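Long-range contact in chitinase A (Pteris ryukyuensis, PDB 4RL3), which is the catalytic domain of a family 18 chitinase and probably hydrolyses the glycosidic bonds of chitin: residues A[190-202]-A[224-236]. Numbering follows the deposited sequence.
Sequences GTSASQYVSLYNT and PAPSTVLSACQQL
Tyr196 and Tyr200 both swing CG anti to the backbone N (chi1 -169° and 177°), which sends their rings, one helical turn apart, alongside helix 226-236 and in toward the barrel strands. The Tyr196 ring lies across Val229, whose two methyls spread under one face: CG2 meets Tyr196 CE2 at 3.5 Å, while CG1 sits beneath CZ and OH. Pro224 CG comes to the edge of that ring, and Ala232 CB approaches it obliquely, 3.6 Å from Tyr196 CD1. At Tyr200, Leu236 CD1 makes a CH-pi contact 4.0 Å from the ring centroid. Val197 sets CG2 against Ala232 CB and 3.5 Å from Gln235 OE1. Ala193 is a small knob set among Thr228, Ser231, Ala232 and Gln235; small residues at Ala193 and Ala232 are consistent with axes 8.3 Å apart, crossing at -60°. At the start of helix 193-206, Ser192 and Gln195 form a capping box; one water links Thr191 O (2.7 Å) to Ala225 N (3.0 Å), at the N-cap of the other helix. With an alanine at Tyr196, a gap is likely to open over Val229, and Ser216 O would probably lose its hydroxyl partner. That bond, with the one from Tyr200 OH to Val213 O, fastens helix 193-206 to strand 215-218 and the chain leading into it. The two helices lie side by side on the outside of the TIM barrel, with Val229 and Cys233 resting on the same strand and Leu230 on helix 261-271.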
loop_
_atom_site.group_PDB
_atom_site.type_symbol
_atom_site.label_atom_id
_atom_site.label_comp_id
_atom_site.label_asym_id
_atom_site.label_seq_id
_atom_site.Cartn_x
_atom_site.Cartn_y
_atom_site.Cartn_z
ATOM N N GLY A 190 -16.855 8.976 -12.780
ATOM C CA GLY A 190 -17.621 8.577 -13.958
ATOM C C GLY A 190 -17.057 7.413 -14.752
ATOM O O GLY A 190 -17.658 6.989 -15.724
ATOM N N THR A 191 -15.901 6.881 -14.343
ATOM C CA THR A 191 -15.264 5.794 -15.073
ATOM C C THR A 191 -16.170 4.565 -15.216
ATOM O O THR A 191 -16.665 4.034 -14.222
ATOM C CB THR A 191 -13.957 5.373 -14.360
ATOM O OG1 THR A 191 -13.066 6.485 -14.304
ATOM C CG2 THR A 191 -13.259 4.217 -15.068
ATOM N N SER A 192 -16.383 4.112 -16.448
ATOM C CA SER A 192 -17.159 2.893 -16.695
ATOM C C SER A 192 -16.311 1.630 -16.497
ATOM O O SER A 192 -15.078 1.687 -16.423
ATOM C CB SER A 192 -17.699 2.893 -18.123
ATOM O OG SER A 192 -16.618 2.730 -19.031
ATOM N N ALA A 193 -16.957 0.469 -16.450
ATOM C CA ALA A 193 -16.213 -0.785 -16.364
ATOM C C ALA A 193 -15.254 -1.002 -17.553
ATOM O O ALA A 193 -14.118 -1.427 -17.363
ATOM C CB ALA A 193 -17.163 -1.964 -16.201
ATOM N N SER A 194 -15.716 -0.676 -18.764
ATOM C CA SER A 194 -14.898 -0.782 -19.973
ATOM C C SER A 194 -13.678 0.137 -19.908
ATOM O O SER A 194 -12.560 -0.270 -20.217
ATOM C CB SER A 194 -15.732 -0.417 -21.201
ATOM O OG SER A 194 -14.951 -0.471 -22.383
ATOM N N GLN A 195 -13.908 1.380 -19.509
ATOM C CA GLN A 195 -12.821 2.342 -19.340
ATOM C C GLN A 195 -11.822 1.866 -18.282
ATOM O O GLN A 195 -10.618 2.022 -18.453
ATOM C CB GLN A 195 -13.343 3.710 -18.941
ATOM C CG GLN A 195 -14.048 4.443 -20.072
ATOM C CD GLN A 195 -14.617 5.763 -19.615
ATOM O OE1 GLN A 195 -15.323 5.842 -18.599
ATOM N NE2 GLN A 195 -14.310 6.821 -20.348
ATOM N N TYR A 196 -12.327 1.289 -17.195
ATOM C CA TYR A 196 -11.444 0.798 -16.140
ATOM C C TYR A 196 -10.503 -0.284 -16.662
ATOM O O TYR A 196 -9.309 -0.304 -16.329
ATOM C CB TYR A 196 -12.246 0.262 -14.958
ATOM C CG TYR A 196 -11.410 -0.030 -13.723
ATOM C CD1 TYR A 196 -10.662 -1.202 -13.623
ATOM C CD2 TYR A 196 -11.377 0.867 -12.655
ATOM C CE1 TYR A 196 -9.902 -1.465 -12.494
ATOM C CE2 TYR A 196 -10.604 0.619 -11.527
ATOM C CZ TYR A 196 -9.880 -0.557 -11.459
ATOM O OH TYR A 196 -9.128 -0.842 -10.346
ATOM N N VAL A 197 -11.042 -1.207 -17.449
ATOM C CA VAL A 197 -10.221 -2.244 -18.054
ATOM C C VAL A 197 -9.125 -1.597 -18.916
ATOM O O VAL A 197 -7.959 -1.993 -18.857
ATOM C CB VAL A 197 -11.062 -3.248 -18.870
ATOM C CG1 VAL A 197 -10.176 -4.189 -19.650
ATOM C CG2 VAL A 197 -11.977 -4.039 -17.943
ATOM N N SER A 198 -9.490 -0.585 -19.701
ATOM C CA SER A 198 -8.495 0.124 -20.511
ATOM C C SER A 198 -7.433 0.820 -19.642
ATOM O O SER A 198 -6.232 0.749 -19.930
ATOM C CB SER A 198 -9.176 1.152 -21.418
ATOM O OG SER A 198 -10.043 0.531 -22.359
ATOM N N LEU A 199 -7.878 1.473 -18.581
ATOM C CA LEU A 199 -6.969 2.185 -17.678
ATOM C C LEU A 199 -6.025 1.210 -16.979
ATOM O O LEU A 199 -4.834 1.504 -16.777
ATOM C CB LEU A 199 -7.758 2.974 -16.634
ATOM C CG LEU A 199 -8.592 4.131 -17.183
ATOM C CD1 LEU A 199 -9.608 4.587 -16.153
ATOM C CD2 LEU A 199 -7.703 5.280 -17.612
ATOM N N TYR A 200 -6.563 0.046 -16.613
ATOM C CA TYR A 200 -5.763 -1.001 -16.011
ATOM C C TYR A 200 -4.686 -1.491 -16.983
ATOM O O TYR A 200 -3.528 -1.660 -16.602
ATOM C CB TYR A 200 -6.641 -2.177 -15.525
ATOM C CG TYR A 200 -5.772 -3.281 -14.977
ATOM C CD1 TYR A 200 -5.216 -4.236 -15.827
ATOM C CD2 TYR A 200 -5.437 -3.328 -13.630
ATOM C CE1 TYR A 200 -4.374 -5.215 -15.339
ATOM C CE2 TYR A 200 -4.593 -4.304 -13.137
ATOM C CZ TYR A 200 -4.070 -5.245 -13.998
ATOM O OH TYR A 200 -3.199 -6.208 -13.543
ATOM N N ASN A 201 -5.061 -1.736 -18.237
ATOM C CA ASN A 201 -4.084 -2.157 -19.236
ATOM C C ASN A 201 -2.967 -1.136 -19.423
ATOM O O ASN A 201 -1.801 -1.489 -19.509
ATOM C CB ASN A 201 -4.779 -2.471 -20.566
ATOM C CG ASN A 201 -5.305 -3.892 -20.614
ATOM O OD1 ASN A 201 -4.639 -4.786 -21.151
ATOM N ND2 ASN A 201 -6.477 -4.127 -20.006
ATOM N N THR A 202 -3.312 0.141 -19.434
ATOM C CA THR A 202 -2.308 1.173 -19.608
ATOM C C THR A 202 -1.344 1.206 -18.423
ATOM O O THR A 202 -0.118 1.247 -18.603
ATOM C CB THR A 202 -2.968 2.544 -19.806
ATOM O OG1 THR A 202 -3.683 2.553 -21.059
ATOM C CG2 THR A 202 -1.915 3.648 -19.815
ATOM N N PRO A 224 -13.546 5.669 -9.262
ATOM C CA PRO A 224 -14.560 4.818 -9.878
ATOM C C PRO A 224 -15.387 4.080 -8.823
ATOM O O PRO A 224 -14.847 3.647 -7.808
ATOM C CB PRO A 224 -13.735 3.855 -10.729
ATOM C CG PRO A 224 -12.453 4.582 -11.004
ATOM C CD PRO A 224 -12.189 5.332 -9.736
ATOM N N ALA A 225 -16.689 3.962 -9.049
ATOM C CA ALA A 225 -17.564 3.283 -8.109
ATOM C C ALA A 225 -17.102 1.844 -7.873
ATOM O O ALA A 225 -16.814 1.116 -8.818
ATOM C CB ALA A 225 -18.994 3.293 -8.629
ATOM N N PRO A 226 -17.037 1.420 -6.602
ATOM C CA PRO A 226 -16.622 0.051 -6.313
ATOM C C PRO A 226 -17.351 -1.043 -7.087
ATOM O O PRO A 226 -16.711 -1.989 -7.552
ATOM C CB PRO A 226 -16.891 -0.076 -4.807
ATOM C CG PRO A 226 -16.642 1.296 -4.301
ATOM C CD PRO A 226 -17.150 2.223 -5.373
ATOM N N SER A 227 -18.677 -0.935 -7.228
ATOM C CA SER A 227 -19.429 -1.947 -7.960
ATOM C C SER A 227 -18.985 -2.011 -9.424
ATOM O O SER A 227 -18.886 -3.081 -10.009
ATOM C CB SER A 227 -20.934 -1.684 -7.876
ATOM O OG SER A 227 -21.266 -0.422 -8.411
ATOM N N THR A 228 -18.659 -0.855 -9.983
ATOM C CA THR A 228 -18.177 -0.771 -11.362
ATOM C C THR A 228 -16.779 -1.373 -11.486
ATOM O O THR A 228 -16.486 -2.132 -12.413
ATOM C CB THR A 228 -18.194 0.685 -11.828
ATOM O OG1 THR A 228 -19.552 1.139 -11.833
ATOM C CG2 THR A 228 -17.585 0.837 -13.225
ATOM N N VAL A 229 -15.915 -1.044 -10.538
ATOM C CA VAL A 229 -14.590 -1.643 -10.526
ATOM C C VAL A 229 -14.659 -3.164 -10.396
ATOM O O VAL A 229 -13.918 -3.887 -11.072
ATOM C CB VAL A 229 -13.716 -1.057 -9.398
ATOM C CG1 VAL A 229 -12.383 -1.790 -9.329
ATOM C CG2 VAL A 229 -13.502 0.428 -9.619
ATOM N N LEU A 230 -15.551 -3.660 -9.535
ATOM C CA LEU A 230 -15.689 -5.098 -9.355
ATOM C C LEU A 230 -16.132 -5.786 -10.650
ATOM O O LEU A 230 -15.647 -6.867 -10.977
ATOM C CB LEU A 230 -16.610 -5.424 -8.168
ATOM C CG LEU A 230 -15.960 -5.109 -6.814
ATOM C CD1 LEU A 230 -16.992 -4.924 -5.713
ATOM C CD2 LEU A 230 -14.940 -6.170 -6.447
ATOM N N SER A 231 -17.004 -5.126 -11.410
ATOM C CA SER A 231 -17.388 -5.623 -12.729
ATOM C C SER A 231 -16.194 -5.707 -13.693
ATOM O O SER A 231 -15.989 -6.726 -14.353
ATOM C CB SER A 231 -18.502 -4.759 -13.315
ATOM O OG SER A 231 -19.695 -4.914 -12.577
ATOM N N ALA A 232 -15.389 -4.655 -13.734
ATOM C CA ALA A 232 -14.160 -4.666 -14.532
ATOM C C ALA A 232 -13.209 -5.766 -14.085
ATOM O O ALA A 232 -12.571 -6.422 -14.897
ATOM C CB ALA A 232 -13.461 -3.318 -14.445
ATOM N N CYS A 233 -13.108 -5.962 -12.774
ATOM C CA CYS A 233 -12.233 -6.982 -12.227
ATOM C C CYS A 233 -12.654 -8.392 -12.652
ATOM O O CYS A 233 -11.816 -9.261 -12.828
ATOM C CB CYS A 233 -12.174 -6.881 -10.705
ATOM S SG CYS A 233 -11.139 -5.526 -10.115
ATOM N N GLN A 234 -13.959 -8.615 -12.803
ATOM C CA GLN A 234 -14.448 -9.909 -13.295
ATOM C C GLN A 234 -13.944 -10.184 -14.724
ATOM O O GLN A 234 -13.579 -11.322 -15.051
ATOM C CB GLN A 234 -15.981 -9.993 -13.198
ATOM C CG GLN A 234 -16.585 -11.327 -13.642
ATOM C CD GLN A 234 -15.955 -12.537 -12.968
ATOM O OE1 GLN A 234 -16.036 -12.694 -11.746
ATOM N NE2 GLN A 234 -15.318 -13.401 -13.759
ATOM N N GLN A 235 -13.867 -9.142 -15.547
ATOM C CA GLN A 235 -13.339 -9.283 -16.908
ATOM C C GLN A 235 -11.853 -9.623 -16.892
ATOM O O GLN A 235 -11.410 -10.522 -17.590
ATOM C CB GLN A 235 -13.539 -8.004 -17.705
ATOM C CG GLN A 235 -14.988 -7.649 -17.970
ATOM C CD GLN A 235 -15.115 -6.353 -18.740
ATOM O OE1 GLN A 235 -14.294 -6.052 -19.618
ATOM N NE2 GLN A 235 -16.135 -5.569 -18.414
ATOM N N LEU A 236 -11.083 -8.906 -16.076
ATOM C CA LEU A 236 -9.665 -9.203 -15.946
ATOM C C LEU A 236 -9.432 -10.619 -15.420
ATOM O O LEU A 236 -8.493 -11.297 -15.844
ATOM C CB LEU A 236 -8.989 -8.170 -15.037
ATOM C CG LEU A 236 -8.977 -6.741 -15.590
ATOM C CD1 LEU A 236 -8.604 -5.749 -14.502
ATOM C CD2 LEU A 236 -8.024 -6.626 -16.775
HETATM O O HOH W 1 -17.542 4.809 -11.818
#